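Side-chain contacts in peptidoglycan D,D-transpeptidase FtsI (Yersinia pestis, PDB 6SYN), which catalyses, as a class B penicillin-binding protein, the D,D-transpeptidation that probably cross-links peptidoglycan at the division septum, and is a target of beta-lactam antibiotics: residues Gly215-Met220 against Thr334-Val339; Lys139-Trp144 against Leu389-Val394; Val208-Asn213 against Gln372-Tyr377; Ala121-Val126 against Leu177-Asp182. All coordinates share one frame; numbering follows the deposited sequence.

Contact 1: Gly215-Met220 against Thr334-Val339; sequences GEVLAM and TNLGLV
Val217, on the strand that starts in 215-220, and Leu336, in the loop 334-339, form the closest backbone approach of the two segments, yet their CA atoms are 10.0 Å apart; side chains alone span the distance. Leu336 makes both close contacts of its loop through one branch. Its CD1 methyl meets Val217 CG2 at 4.3 Å and Met220 CE at 4.4 Å, and both are loose apolar contacts. Val217 uses the methyl lying anti to its carbonyl carbon, with CG1 anti to the backbone N (chi1 180°). Met220 reaches the same methyl by a longer route: its chain is extended as far as SD, and the last torsion (chi3 -99°) then turns CE back toward Leu336. Leu338 hangs at the margin, its CD1 stopping 4.8 Å from Met220 SD. In the transpeptidase fold, strand 217-223 is an outermost strand of the five-stranded antiparallel sheet, and its start is irregular: Leu218 and Ala219 both face Leu209 of the neighbouring strand, a classic beta bulge. The loop opposite is not regular either, but the carboxylate of Glu341 gathers it, OE1 accepting from Leu336 N and Thr334 OG1 bonding to the same oxygen, while OE2 accepts from Leu338 N. On the strand side Glu216 turns elsewhere, its OE2 forming a salt bridge with Arg22 and a hydrogen bond with Val394 N. Where the loop passes helix 370-381, Leu336 also touches Leu371, and Met220 packs on Ala243 and Ile244 of helix 242-245.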
loop_
_atom_site.group_PDB
_atom_site.type_symbol
_atom_site.label_atom_id
_atom_site.label_comp_id
_atom_site.label_asym_id
_atom_site.label_seq_id
_atom_site.Cartn_x
_atom_site.Cartn_y
_atom_site.Cartn_z
ATOM N N GLY A 215 -0.359 -8.175 -14.108
ATOM C CA GLY A 215 -1.157 -7.213 -13.320
ATOM C C GLY A 215 -1.431 -7.729 -11.916
ATOM O O GLY A 215 -2.172 -7.065 -11.170
ATOM N N GLU A 216 -0.854 -8.874 -11.558
ATOM C CA GLU A 216 -1.021 -9.489 -10.221
ATOM C C GLU A 216 -0.374 -8.578 -9.169
ATOM O O GLU A 216 0.710 -8.013 -9.455
ATOM C CB GLU A 216 -0.383 -10.875 -10.212
ATOM C CG GLU A 216 -1.158 -11.909 -10.995
ATOM C CD GLU A 216 -0.414 -13.226 -11.089
ATOM O OE1 GLU A 216 0.646 -13.256 -11.744
ATOM O OE2 GLU A 216 -0.870 -14.203 -10.473
ATOM N N VAL A 217 -1.024 -8.427 -8.009
ATOM C CA VAL A 217 -0.456 -7.736 -6.816
ATOM C C VAL A 217 0.348 -8.775 -6.034
ATOM O O VAL A 217 -0.283 -9.652 -5.415
ATOM C CB VAL A 217 -1.541 -7.095 -5.931
ATOM C CG1 VAL A 217 -0.923 -6.407 -4.723
ATOM C CG2 VAL A 217 -2.428 -6.128 -6.707
ATOM N N LEU A 218 1.679 -8.675 -6.093
ATOM C CA LEU A 218 2.645 -9.608 -5.459
ATOM C C LEU A 218 2.849 -9.229 -3.990
ATOM O O LEU A 218 3.139 -10.135 -3.183
ATOM C CB LEU A 218 3.966 -9.554 -6.235
ATOM C CG LEU A 218 3.895 -10.103 -7.658
ATOM C CD1 LEU A 218 5.159 -9.791 -8.441
ATOM C CD2 LEU A 218 3.623 -11.602 -7.647
ATOM N N ALA A 219 2.738 -7.940 -3.661
ATOM C CA ALA A 219 2.900 -7.426 -2.283
ATOM C C ALA A 219 2.080 -6.145 -2.107
ATOM O O ALA A 219 2.055 -5.328 -3.039
ATOM C CB ALA A 219 4.361 -7.201 -1.996
ATOM N N MET A 220 1.447 -5.993 -0.940
ATOM C CA MET A 220 0.645 -4.803 -0.554
ATOM C C MET A 220 0.680 -4.662 0.975
ATOM O O MET A 220 -0.097 -5.365 1.658
ATOM C CB MET A 220 -0.799 -4.956 -1.037
ATOM C CG MET A 220 -1.640 -3.707 -0.876
ATOM S SD MET A 220 -3.385 -4.054 -1.192
ATOM C CE MET A 220 -3.540 -3.479 -2.881
ATOM N N THR A 334 -9.927 0.282 -9.456
ATOM C CA THR A 334 -8.868 -0.762 -9.499
ATOM C C THR A 334 -9.566 -2.134 -9.511
ATOM O O THR A 334 -8.964 -3.092 -10.025
ATOM C CB THR A 334 -7.835 -0.465 -8.402
ATOM O OG1 THR A 334 -8.518 -0.274 -7.162
ATOM C CG2 THR A 334 -7.018 0.776 -8.698
ATOM N N ASN A 335 -10.811 -2.194 -9.020
ATOM C CA ASN A 335 -11.792 -3.305 -9.187
ATOM C C ASN A 335 -11.316 -4.597 -8.503
ATOM O O ASN A 335 -11.538 -5.676 -9.090
ATOM C CB ASN A 335 -12.093 -3.593 -10.664
ATOM C CG ASN A 335 -12.748 -2.441 -11.396
ATOM O OD1 ASN A 335 -12.353 -2.115 -12.513
ATOM N ND2 ASN A 335 -13.756 -1.829 -10.792
ATOM N N LEU A 336 -10.728 -4.520 -7.305
ATOM C CA LEU A 336 -10.206 -5.718 -6.587
ATOM C C LEU A 336 -11.259 -6.293 -5.637
ATOM O O LEU A 336 -11.014 -7.394 -5.120
ATOM C CB LEU A 336 -8.926 -5.356 -5.829
ATOM C CG LEU A 336 -7.688 -5.202 -6.705
ATOM C CD1 LEU A 336 -6.477 -4.872 -5.852
ATOM C CD2 LEU A 336 -7.446 -6.462 -7.528
ATOM N N GLY A 337 -12.372 -5.582 -5.421
ATOM C CA GLY A 337 -13.520 -6.050 -4.621
ATOM C C GLY A 337 -13.300 -5.874 -3.129
ATOM O O GLY A 337 -14.129 -6.382 -2.356
ATOM N N LEU A 338 -12.234 -5.175 -2.732
ATOM C CA LEU A 338 -11.869 -4.971 -1.306
ATOM C C LEU A 338 -12.709 -3.827 -0.738
ATOM O O LEU A 338 -13.151 -2.972 -1.537
ATOM C CB LEU A 338 -10.371 -4.676 -1.207
ATOM C CG LEU A 338 -9.457 -5.818 -1.653
ATOM C CD1 LEU A 338 -8.004 -5.364 -1.688
ATOM C CD2 LEU A 338 -9.618 -7.035 -0.750
ATOM N N VAL A 339 -12.925 -3.831 0.582
ATOM C CA VAL A 339 -13.863 -2.902 1.281
ATOM C C VAL A 339 -13.187 -1.539 1.452
ATOM O O VAL A 339 -12.032 -1.508 1.930
ATOM C CB VAL A 339 -14.353 -3.456 2.631
ATOM C CG1 VAL A 339 -13.213 -3.853 3.553
ATOM C CG2 VAL A 339 -15.283 -2.472 3.327
#

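Contact 2: Lys139-Trp144 against Leu389-Val394; sequences KSFDRW and LSITRV
Phe141 reaches across to Ile391 and Thr392, joining the N-terminal part of the chain, which belongs to the penicillin-binding-protein dimerisation family, to a loop of the transpeptidase domain. It sits at the break between helix 136-140 and helix 142-145: the first residue to leave the former and the N-cap position of the latter. Phe141 loses 42 Å² to the contact, about half the total, and only the far end of its ring is used. The ring is swung beside its own backbone N (chi1 -76°), which carries CZ and CE2 toward the loop. Ile391 comes in at the ring edge, with CD1 in the ring plane and 4.0 Å from CE2; the two side chains run past each other in opposite senses. Thr392 approaches obliquely, its methyl CG2 4.0 Å from CZ. Leu177 of strand 177-178 touches both Phe141 and Thr392, which extends this small apolar patch. Nearby, Trp144 stacks its ring on His175. Within the loop itself, Ser390 OG donates to Thr392 O at 3.3 Å, lying in the carbonyl plane at a C=O...OG angle of 153°.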
loop_
_atom_site.group_PDB
_atom_site.type_symbol
_atom_site.label_atom_id
_atom_site.label_comp_id
_atom_site.label_asym_id
_atom_site.label_seq_id
_atom_site.Cartn_x
_atom_site.Cartn_y
_atom_site.Cartn_z
ATOM N N LYS A 139 -13.452 -10.513 4.549
ATOM C CA LYS A 139 -14.796 -9.964 4.217
ATOM C C LYS A 139 -15.070 -10.175 2.724
ATOM O O LYS A 139 -16.082 -10.819 2.394
ATOM C CB LYS A 139 -14.933 -8.472 4.543
ATOM C CG LYS A 139 -16.088 -7.791 3.816
ATOM C CD LYS A 139 -16.859 -6.760 4.618
ATOM C CE LYS A 139 -18.355 -6.856 4.389
ATOM N NZ LYS A 139 -19.094 -5.753 5.050
ATOM N N SER A 140 -14.190 -9.641 1.872
ATOM C CA SER A 140 -14.337 -9.528 0.395
ATOM C C SER A 140 -14.794 -10.853 -0.235
ATOM O O SER A 140 -15.555 -10.801 -1.218
ATOM C CB SER A 140 -13.041 -9.056 -0.212
ATOM O OG SER A 140 -13.180 -8.821 -1.601
ATOM N N PHE A 141 -14.332 -11.988 0.293
ATOM C CA PHE A 141 -14.649 -13.353 -0.202
ATOM C C PHE A 141 -15.397 -14.159 0.872
ATOM O O PHE A 141 -15.330 -15.406 0.821
ATOM C CB PHE A 141 -13.359 -14.077 -0.603
ATOM C CG PHE A 141 -12.766 -13.641 -1.916
ATOM C CD1 PHE A 141 -13.163 -14.237 -3.103
ATOM C CD2 PHE A 141 -11.807 -12.643 -1.969
ATOM C CE1 PHE A 141 -12.614 -13.845 -4.314
ATOM C CE2 PHE A 141 -11.266 -12.245 -3.182
ATOM C CZ PHE A 141 -11.669 -12.846 -4.352
ATOM N N ASP A 142 -16.093 -13.495 1.803
ATOM C CA ASP A 142 -16.625 -14.147 3.033
ATOM C C ASP A 142 -17.519 -15.332 2.651
ATOM O O ASP A 142 -17.324 -16.412 3.227
ATOM C CB ASP A 142 -17.398 -13.188 3.944
ATOM C CG ASP A 142 -17.805 -13.821 5.267
ATOM O OD1 ASP A 142 -16.910 -14.333 5.970
ATOM O OD2 ASP A 142 -19.011 -13.811 5.583
ATOM N N ARG A 143 -18.453 -15.121 1.719
ATOM C CA ARG A 143 -19.486 -16.110 1.303
ATOM C C ARG A 143 -18.782 -17.330 0.691
ATOM O O ARG A 143 -19.048 -18.465 1.143
ATOM C CB ARG A 143 -20.473 -15.436 0.345
ATOM C CG ARG A 143 -21.549 -16.354 -0.211
ATOM C CD ARG A 143 -22.806 -16.398 0.637
ATOM N NE ARG A 143 -23.745 -17.364 0.079
ATOM C CZ ARG A 143 -23.666 -18.687 0.224
ATOM N NH1 ARG A 143 -22.688 -19.234 0.932
ATOM N NH2 ARG A 143 -24.575 -19.465 -0.339
ATOM N N TRP A 144 -17.916 -17.082 -0.293
ATOM C CA TRP A 144 -17.011 -18.062 -0.952
ATOM C C TRP A 144 -16.340 -18.959 0.099
ATOM O O TRP A 144 -16.348 -20.198 -0.076
ATOM C CB TRP A 144 -15.993 -17.282 -1.794
ATOM C CG TRP A 144 -14.876 -18.080 -2.388
ATOM C CD1 TRP A 144 -13.626 -18.251 -1.871
ATOM C CD2 TRP A 144 -14.885 -18.776 -3.646
ATOM N NE1 TRP A 144 -12.861 -19.015 -2.710
ATOM C CE2 TRP A 144 -13.606 -19.349 -3.810
ATOM C CE3 TRP A 144 -15.845 -18.976 -4.644
ATOM C CZ2 TRP A 144 -13.268 -20.112 -4.927
ATOM C CZ3 TRP A 144 -15.510 -19.726 -5.749
ATOM C CH2 TRP A 144 -14.239 -20.286 -5.885
ATOM N N LEU A 389 -5.595 -5.235 -12.597
ATOM C CA LEU A 389 -5.060 -5.752 -11.311
ATOM C C LEU A 389 -5.847 -6.996 -10.879
ATOM O O LEU A 389 -6.990 -7.143 -11.334
ATOM C CB LEU A 389 -5.185 -4.637 -10.270
ATOM C CG LEU A 389 -4.364 -3.379 -10.545
ATOM C CD1 LEU A 389 -4.965 -2.171 -9.844
ATOM C CD2 LEU A 389 -2.914 -3.577 -10.126
ATOM N N SER A 390 -5.256 -7.853 -10.034
ATOM C CA SER A 390 -5.973 -8.909 -9.263
ATOM C C SER A 390 -5.198 -9.266 -7.982
ATOM O O SER A 390 -3.957 -9.126 -8.000
ATOM C CB SER A 390 -6.256 -10.126 -10.125
ATOM O OG SER A 390 -5.060 -10.778 -10.519
ATOM N N ILE A 391 -5.909 -9.686 -6.919
ATOM C CA ILE A 391 -5.328 -10.201 -5.632
ATOM C C ILE A 391 -5.401 -11.732 -5.607
ATOM O O ILE A 391 -5.097 -12.301 -4.539
ATOM C CB ILE A 391 -5.975 -9.638 -4.336
ATOM C CG1 ILE A 391 -7.345 -8.988 -4.545
ATOM C CG2 ILE A 391 -5.016 -8.703 -3.608
ATOM C CD1 ILE A 391 -8.462 -9.976 -4.799
ATOM N N THR A 392 -5.786 -12.384 -6.709
ATOM C CA THR A 392 -5.845 -13.871 -6.809
ATOM C C THR A 392 -4.921 -14.334 -7.938
ATOM O O THR A 392 -4.799 -13.609 -8.936
ATOM C CB THR A 392 -7.289 -14.367 -6.964
ATOM O OG1 THR A 392 -7.843 -13.875 -8.186
ATOM C CG2 THR A 392 -8.162 -13.947 -5.802
ATOM N N ARG A 393 -4.271 -15.484 -7.758
ATOM C CA ARG A 393 -3.365 -16.067 -8.776
ATOM C C ARG A 393 -4.131 -16.120 -10.099
ATOM O O ARG A 393 -5.301 -16.548 -10.085
ATOM C CB ARG A 393 -2.877 -17.454 -8.349
ATOM C CG ARG A 393 -1.623 -17.906 -9.080
ATOM C CD ARG A 393 -1.255 -19.349 -8.792
ATOM N NE ARG A 393 0.188 -19.542 -8.907
ATOM C CZ ARG A 393 0.852 -19.779 -10.039
ATOM N NH1 ARG A 393 0.211 -19.878 -11.194
ATOM N NH2 ARG A 393 2.166 -19.923 -10.008
ATOM N N VAL A 394 -3.514 -15.645 -11.180
ATOM C CA VAL A 394 -4.097 -15.670 -12.552
ATOM C C VAL A 394 -3.275 -16.657 -13.383
ATOM O O VAL A 394 -2.075 -16.802 -13.086
ATOM C CB VAL A 394 -4.119 -14.267 -13.195
ATOM C CG1 VAL A 394 -4.675 -13.217 -12.249
ATOM C CG2 VAL A 394 -2.749 -13.843 -13.709
#

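Contact 3: Val208-Asn213 against Gln372-Tyr377; sequences VLVDVN and QLARVY
Ala374 of helix 370-381 sets its single methyl group against two valines of strand 204-211, Val208 and Val210, which face the helix from alternate positions on the same side of the strand. The two valines hold almost the same rotamer, with CG1 anti to the backbone N (chi1 -179° in Val208 and 180° in Val210), yet they offer different branches. Val208 turns CG1, the methyl beside its carbonyl carbon, onward along the strand, and this atom lies 3.4 Å from Ala374 CB. Val210 answers with CG2, the methyl beside its backbone N, directed back the other way and 3.6 Å from the same CB. The two methyls are themselves 3.8 Å apart, Val208 CG1 to Val210 CG2, so Ala374 CB sits over the seam between them. Leu209, between the valines, points away toward Leu218 and the bulge of the next strand. Helix and strand approach to 6.2 Å between the CA atoms of Val208 and Ala374, as a residue with only a methyl permits. This is the helix-on-sheet layering of the penicillin-recognising fold. Past the strand's end the chain turns sharply, the anti lone pair of Asp211 OD1 taking Asn213 N in an Asx turn at 3.2 Å. Tyr377, one turn along the helix, leads its ring away and its OH bonds to Thr253 O, next to Ser252 of the ligand pocket. Because the contact has no hydrogen bond or charge across it, apolar packing joins helix and strand here, probably together with the contacts of Ala374 and Leu373 on Val474.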
loop_
_atom_site.group_PDB
_atom_site.type_symbol
_atom_site.label_atom_id
_atom_site.label_comp_id
_atom_site.label_asym_id
_atom_site.label_seq_id
_atom_site.Cartn_x
_atom_site.Cartn_y
_atom_site.Cartn_z
ATOM N N VAL A 208 3.401 -0.884 -2.573
ATOM C CA VAL A 208 2.677 -1.792 -3.509
ATOM C C VAL A 208 3.678 -2.296 -4.552
ATOM O O VAL A 208 4.396 -1.461 -5.138
ATOM C CB VAL A 208 1.458 -1.103 -4.153
ATOM C CG1 VAL A 208 0.713 -2.043 -5.090
ATOM C CG2 VAL A 208 0.512 -0.551 -3.102
ATOM N N LEU A 209 3.710 -3.618 -4.743
ATOM C CA LEU A 209 4.545 -4.334 -5.741
ATOM C C LEU A 209 3.622 -5.079 -6.710
ATOM O O LEU A 209 2.848 -5.941 -6.247
ATOM C CB LEU A 209 5.456 -5.320 -5.007
ATOM C CG LEU A 209 6.451 -6.070 -5.889
ATOM C CD1 LEU A 209 7.606 -5.166 -6.285
ATOM C CD2 LEU A 209 6.957 -7.316 -5.178
ATOM N N VAL A 210 3.728 -4.780 -8.005
ATOM C CA VAL A 210 2.841 -5.335 -9.068
ATOM C C VAL A 210 3.705 -6.015 -10.133
ATOM O O VAL A 210 4.737 -5.442 -10.523
ATOM C CB VAL A 210 1.954 -4.238 -9.683
ATOM C CG1 VAL A 210 1.042 -4.793 -10.772
ATOM C CG2 VAL A 210 1.147 -3.517 -8.613
ATOM N N ASP A 211 3.276 -7.203 -10.562
ATOM C CA ASP A 211 3.819 -7.919 -11.739
ATOM C C ASP A 211 3.478 -7.095 -12.982
ATOM O O ASP A 211 2.287 -6.801 -13.198
ATOM C CB ASP A 211 3.248 -9.334 -11.830
ATOM C CG ASP A 211 4.111 -10.283 -12.637
ATOM O OD1 ASP A 211 4.393 -9.968 -13.810
ATOM O OD2 ASP A 211 4.509 -11.322 -12.078
ATOM N N VAL A 212 4.495 -6.749 -13.767
ATOM C CA VAL A 212 4.391 -5.871 -14.971
ATOM C C VAL A 212 3.570 -6.573 -16.070
ATOM O O VAL A 212 2.861 -5.871 -16.822
ATOM C CB VAL A 212 5.814 -5.494 -15.427
ATOM C CG1 VAL A 212 5.837 -4.853 -16.803
ATOM C CG2 VAL A 212 6.501 -4.601 -14.401
ATOM N N ASN A 213 3.622 -7.907 -16.139
ATOM C CA ASN A 213 3.107 -8.705 -17.286
ATOM C C ASN A 213 1.723 -9.300 -16.995
ATOM O O ASN A 213 0.997 -9.557 -17.972
ATOM C CB ASN A 213 4.076 -9.828 -17.664
ATOM C CG ASN A 213 5.406 -9.311 -18.169
ATOM O OD1 ASN A 213 6.457 -9.796 -17.756
ATOM N ND2 ASN A 213 5.372 -8.327 -19.054
ATOM N N GLN A 372 -3.337 2.653 -7.283
ATOM C CA GLN A 372 -3.570 3.320 -8.590
ATOM C C GLN A 372 -2.220 3.723 -9.191
ATOM O O GLN A 372 -2.032 3.537 -10.412
ATOM C CB GLN A 372 -4.501 4.520 -8.434
ATOM C CG GLN A 372 -5.974 4.160 -8.555
ATOM C CD GLN A 372 -6.845 5.390 -8.538
ATOM O OE1 GLN A 372 -6.626 6.305 -7.748
ATOM N NE2 GLN A 372 -7.835 5.418 -9.417
ATOM N N LEU A 373 -1.312 4.222 -8.345
ATOM C CA LEU A 373 0.046 4.687 -8.740
ATOM C C LEU A 373 0.908 3.489 -9.168
ATOM O O LEU A 373 1.715 3.650 -10.098
ATOM C CB LEU A 373 0.671 5.449 -7.566
ATOM C CG LEU A 373 2.018 6.115 -7.851
ATOM C CD1 LEU A 373 1.910 7.107 -8.999
ATOM C CD2 LEU A 373 2.556 6.812 -6.606
ATOM N N ALA A 374 0.742 2.338 -8.510
ATOM C CA ALA A 374 1.471 1.086 -8.817
ATOM C C ALA A 374 1.092 0.625 -10.225
ATOM O O ALA A 374 1.989 0.198 -10.972
ATOM C CB ALA A 374 1.161 0.028 -7.790
ATOM N N ARG A 375 -0.191 0.739 -10.575
ATOM C CA ARG A 375 -0.711 0.335 -11.904
ATOM C C ARG A 375 -0.148 1.269 -12.986
ATOM O O ARG A 375 0.170 0.758 -14.075
ATOM C CB ARG A 375 -2.238 0.310 -11.901
ATOM C CG ARG A 375 -2.829 -0.349 -13.141
ATOM C CD ARG A 375 -4.336 -0.235 -13.227
ATOM N NE ARG A 375 -4.803 1.096 -12.871
ATOM C CZ ARG A 375 -6.019 1.380 -12.423
ATOM N NH1 ARG A 375 -6.924 0.425 -12.279
ATOM N NH2 ARG A 375 -6.330 2.629 -12.121
ATOM N N VAL A 376 -0.020 2.571 -12.713
ATOM C CA VAL A 376 0.646 3.527 -13.648
ATOM C C VAL A 376 2.043 2.975 -13.976
ATOM O O VAL A 376 2.366 2.826 -15.166
ATOM C CB VAL A 376 0.704 4.961 -13.082
ATOM C CG1 VAL A 376 1.635 5.855 -13.889
ATOM C CG2 VAL A 376 -0.677 5.592 -12.994
ATOM N N TYR A 377 2.825 2.631 -12.955
ATOM C CA TYR A 377 4.241 2.207 -13.099
ATOM C C TYR A 377 4.306 0.788 -13.687
ATOM O O TYR A 377 5.282 0.513 -14.420
ATOM C CB TYR A 377 4.982 2.465 -11.781
ATOM C CG TYR A 377 5.413 3.904 -11.678
ATOM C CD1 TYR A 377 4.514 4.898 -11.324
ATOM C CD2 TYR A 377 6.687 4.291 -12.057
ATOM C CE1 TYR A 377 4.888 6.230 -11.278
ATOM C CE2 TYR A 377 7.077 5.620 -12.026
ATOM C CZ TYR A 377 6.175 6.592 -11.632
ATOM O OH TYR A 377 6.560 7.902 -11.608
#

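Contact 4: Ala121-Val126 against Leu177-Asp182; sequences AHIIGV and LVLSVD
Ile123 and Ile124 of the short helix 121-124 meet Leu179 and Val181 in an entirely apolar contact (142 Å² in all) among four residues that the protein as a whole buries. Leu179 CD1 is shared: it is 3.7 Å from Ile124 CD1 and 4.1 Å from Ile123 CG2. Toward Ile124 the leucine comes crosswise, whereas it runs past Ile123 in the opposite sense. Ile123 presents different branches to its two partners. CG2 serves Leu179, while CG1, placed beside the backbone N (chi1 -58°), extends to CD1, which meets Val181 CG2 tip to tip at 3.7 Å. Polar groups work within each segment's surroundings and not across the contact. The helix is closed by Gly125 N bonding to Ala121 O (2.7 Å), and Gly125 then turns the chain out with positive phi. Ser180 OG has two partners, Val217 O and Ser390 O, and the side chain of Asp182 caps helix 183-199, with a salt bridge to Arg184. The packing lies where the N-terminal part meets the transpeptidase sheet: Ile124 and Leu179 both touch Ile19 of strand 19-20 and Leu27 of strand 26-38, while Ile123 rests on Met220 of strand 217-223.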
loop_
_atom_site.group_PDB
_atom_site.type_symbol
_atom_site.label_atom_id
_atom_site.label_comp_id
_atom_site.label_asym_id
_atom_site.label_seq_id
_atom_site.Cartn_x
_atom_site.Cartn_y
_atom_site.Cartn_z
ATOM N N ALA A 121 -1.845 -8.624 7.399
ATOM C CA ALA A 121 -3.064 -8.280 8.174
ATOM C C ALA A 121 -4.046 -7.490 7.299
ATOM O O ALA A 121 -5.225 -7.866 7.244
ATOM C CB ALA A 121 -2.701 -7.516 9.421
ATOM N N HIS A 122 -3.571 -6.440 6.632
ATOM C CA HIS A 122 -4.413 -5.492 5.858
ATOM C C HIS A 122 -5.050 -6.202 4.654
ATOM O O HIS A 122 -6.241 -5.943 4.398
ATOM C CB HIS A 122 -3.595 -4.250 5.489
ATOM C CG HIS A 122 -3.297 -3.389 6.669
ATOM N ND1 HIS A 122 -4.268 -2.597 7.266
ATOM C CD2 HIS A 122 -2.164 -3.208 7.382
ATOM C CE1 HIS A 122 -3.738 -1.955 8.287
ATOM N NE2 HIS A 122 -2.448 -2.316 8.382
ATOM N N ILE A 123 -4.307 -7.077 3.966
ATOM C CA ILE A 123 -4.776 -7.847 2.770
ATOM C C ILE A 123 -5.857 -8.852 3.191
ATOM O O ILE A 123 -6.921 -8.888 2.559
ATOM C CB ILE A 123 -3.605 -8.582 2.084
ATOM C CG1 ILE A 123 -2.500 -7.614 1.655
ATOM C CG2 ILE A 123 -4.114 -9.432 0.924
ATOM C CD1 ILE A 123 -1.498 -8.197 0.682
ATOM N N ILE A 124 -5.552 -9.674 4.194
ATOM C CA ILE A 124 -6.398 -10.813 4.649
ATOM C C ILE A 124 -7.575 -10.249 5.444
ATOM O O ILE A 124 -8.725 -10.566 5.103
ATOM C CB ILE A 124 -5.581 -11.811 5.494
ATOM C CG1 ILE A 124 -4.307 -12.275 4.779
ATOM C CG2 ILE A 124 -6.450 -12.983 5.919
ATOM C CD1 ILE A 124 -4.545 -13.117 3.547
ATOM N N GLY A 125 -7.271 -9.446 6.464
ATOM C CA GLY A 125 -8.254 -8.913 7.422
ATOM C C GLY A 125 -8.532 -9.910 8.529
ATOM O O GLY A 125 -7.675 -10.776 8.773
ATOM N N VAL A 126 -9.690 -9.793 9.178
ATOM C CA VAL A 126 -10.096 -10.664 10.320
ATOM C C VAL A 126 -11.594 -10.964 10.216
ATOM O O VAL A 126 -12.233 -10.494 9.256
ATOM C CB VAL A 126 -9.740 -10.013 11.668
ATOM C CG1 VAL A 126 -8.262 -10.159 11.979
ATOM C CG2 VAL A 126 -10.155 -8.554 11.708
ATOM N N LEU A 177 -8.994 -20.323 -1.147
ATOM C CA LEU A 177 -8.667 -19.103 -1.928
ATOM C C LEU A 177 -7.158 -19.088 -2.184
ATOM O O LEU A 177 -6.402 -19.289 -1.222
ATOM C CB LEU A 177 -9.125 -17.877 -1.131
ATOM C CG LEU A 177 -8.981 -16.523 -1.824
ATOM C CD1 LEU A 177 -9.601 -16.542 -3.210
ATOM C CD2 LEU A 177 -9.611 -15.422 -0.984
ATOM N N VAL A 178 -6.742 -18.907 -3.438
ATOM C CA VAL A 178 -5.308 -18.754 -3.818
ATOM C C VAL A 178 -5.093 -17.287 -4.203
ATOM O O VAL A 178 -5.584 -16.882 -5.272
ATOM C CB VAL A 178 -4.917 -19.736 -4.943
ATOM C CG1 VAL A 178 -3.455 -19.596 -5.353
ATOM C CG2 VAL A 178 -5.214 -21.174 -4.547
ATOM N N LEU A 179 -4.421 -16.511 -3.346
ATOM C CA LEU A 179 -4.133 -15.076 -3.610
ATOM C C LEU A 179 -3.004 -14.967 -4.644
ATOM O O LEU A 179 -2.275 -15.960 -4.857
ATOM C CB LEU A 179 -3.752 -14.353 -2.313
ATOM C CG LEU A 179 -4.835 -14.250 -1.237
ATOM C CD1 LEU A 179 -4.353 -13.377 -0.090
ATOM C CD2 LEU A 179 -6.144 -13.697 -1.786
ATOM N N SER A 180 -2.880 -13.788 -5.253
ATOM C CA SER A 180 -1.805 -13.408 -6.206
ATOM C C SER A 180 -0.524 -13.030 -5.442
ATOM O O SER A 180 0.546 -13.020 -6.064
ATOM C CB SER A 180 -2.266 -12.274 -7.073
ATOM O OG SER A 180 -2.332 -11.078 -6.315
ATOM N N VAL A 181 -0.642 -12.729 -4.144
ATOM C CA VAL A 181 0.457 -12.223 -3.266
ATOM C C VAL A 181 1.470 -13.348 -2.996
ATOM O O VAL A 181 1.080 -14.528 -3.060
ATOM C CB VAL A 181 -0.143 -11.651 -1.967
ATOM C CG1 VAL A 181 0.895 -11.408 -0.882
ATOM C CG2 VAL A 181 -0.928 -10.382 -2.246
ATOM N N ASP A 182 2.729 -12.991 -2.721
ATOM C CA ASP A 182 3.810 -13.939 -2.327
ATOM C C ASP A 182 4.224 -13.585 -0.892
ATOM O O ASP A 182 4.519 -12.396 -0.653
ATOM C CB ASP A 182 4.964 -13.905 -3.338
ATOM C CG ASP A 182 6.066 -14.925 -3.091
ATOM O OD1 ASP A 182 6.288 -15.281 -1.919
ATOM O OD2 ASP A 182 6.700 -15.363 -4.077
#

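Contacts 1, 2 and 4 form one cluster, with centres 8 to 10 Å apart, at the junction of the N-terminal and transpeptidase parts. Ser140 OG to Gly337 O (2.7 Å) and Val217 N to Ser390 O (3.0 Å) tie contact 2 to contact 1; Ile391 O to Ser180 N (2.8 Å) ties it to contact 4, and Leu218 O to Asp182 N (2.9 Å) joins contacts 1 and 4. Contact 3 shares the sheet with contact 1 (Ala219 O to Leu209 N, 2.9 Å), centres about 10 Å apart, but does not touch contact 4, its centre about 17 Å away. No contact residue lines the ligand pocket; Tyr377 OH leads toward it, bonding to Thr253 O beside Ser252.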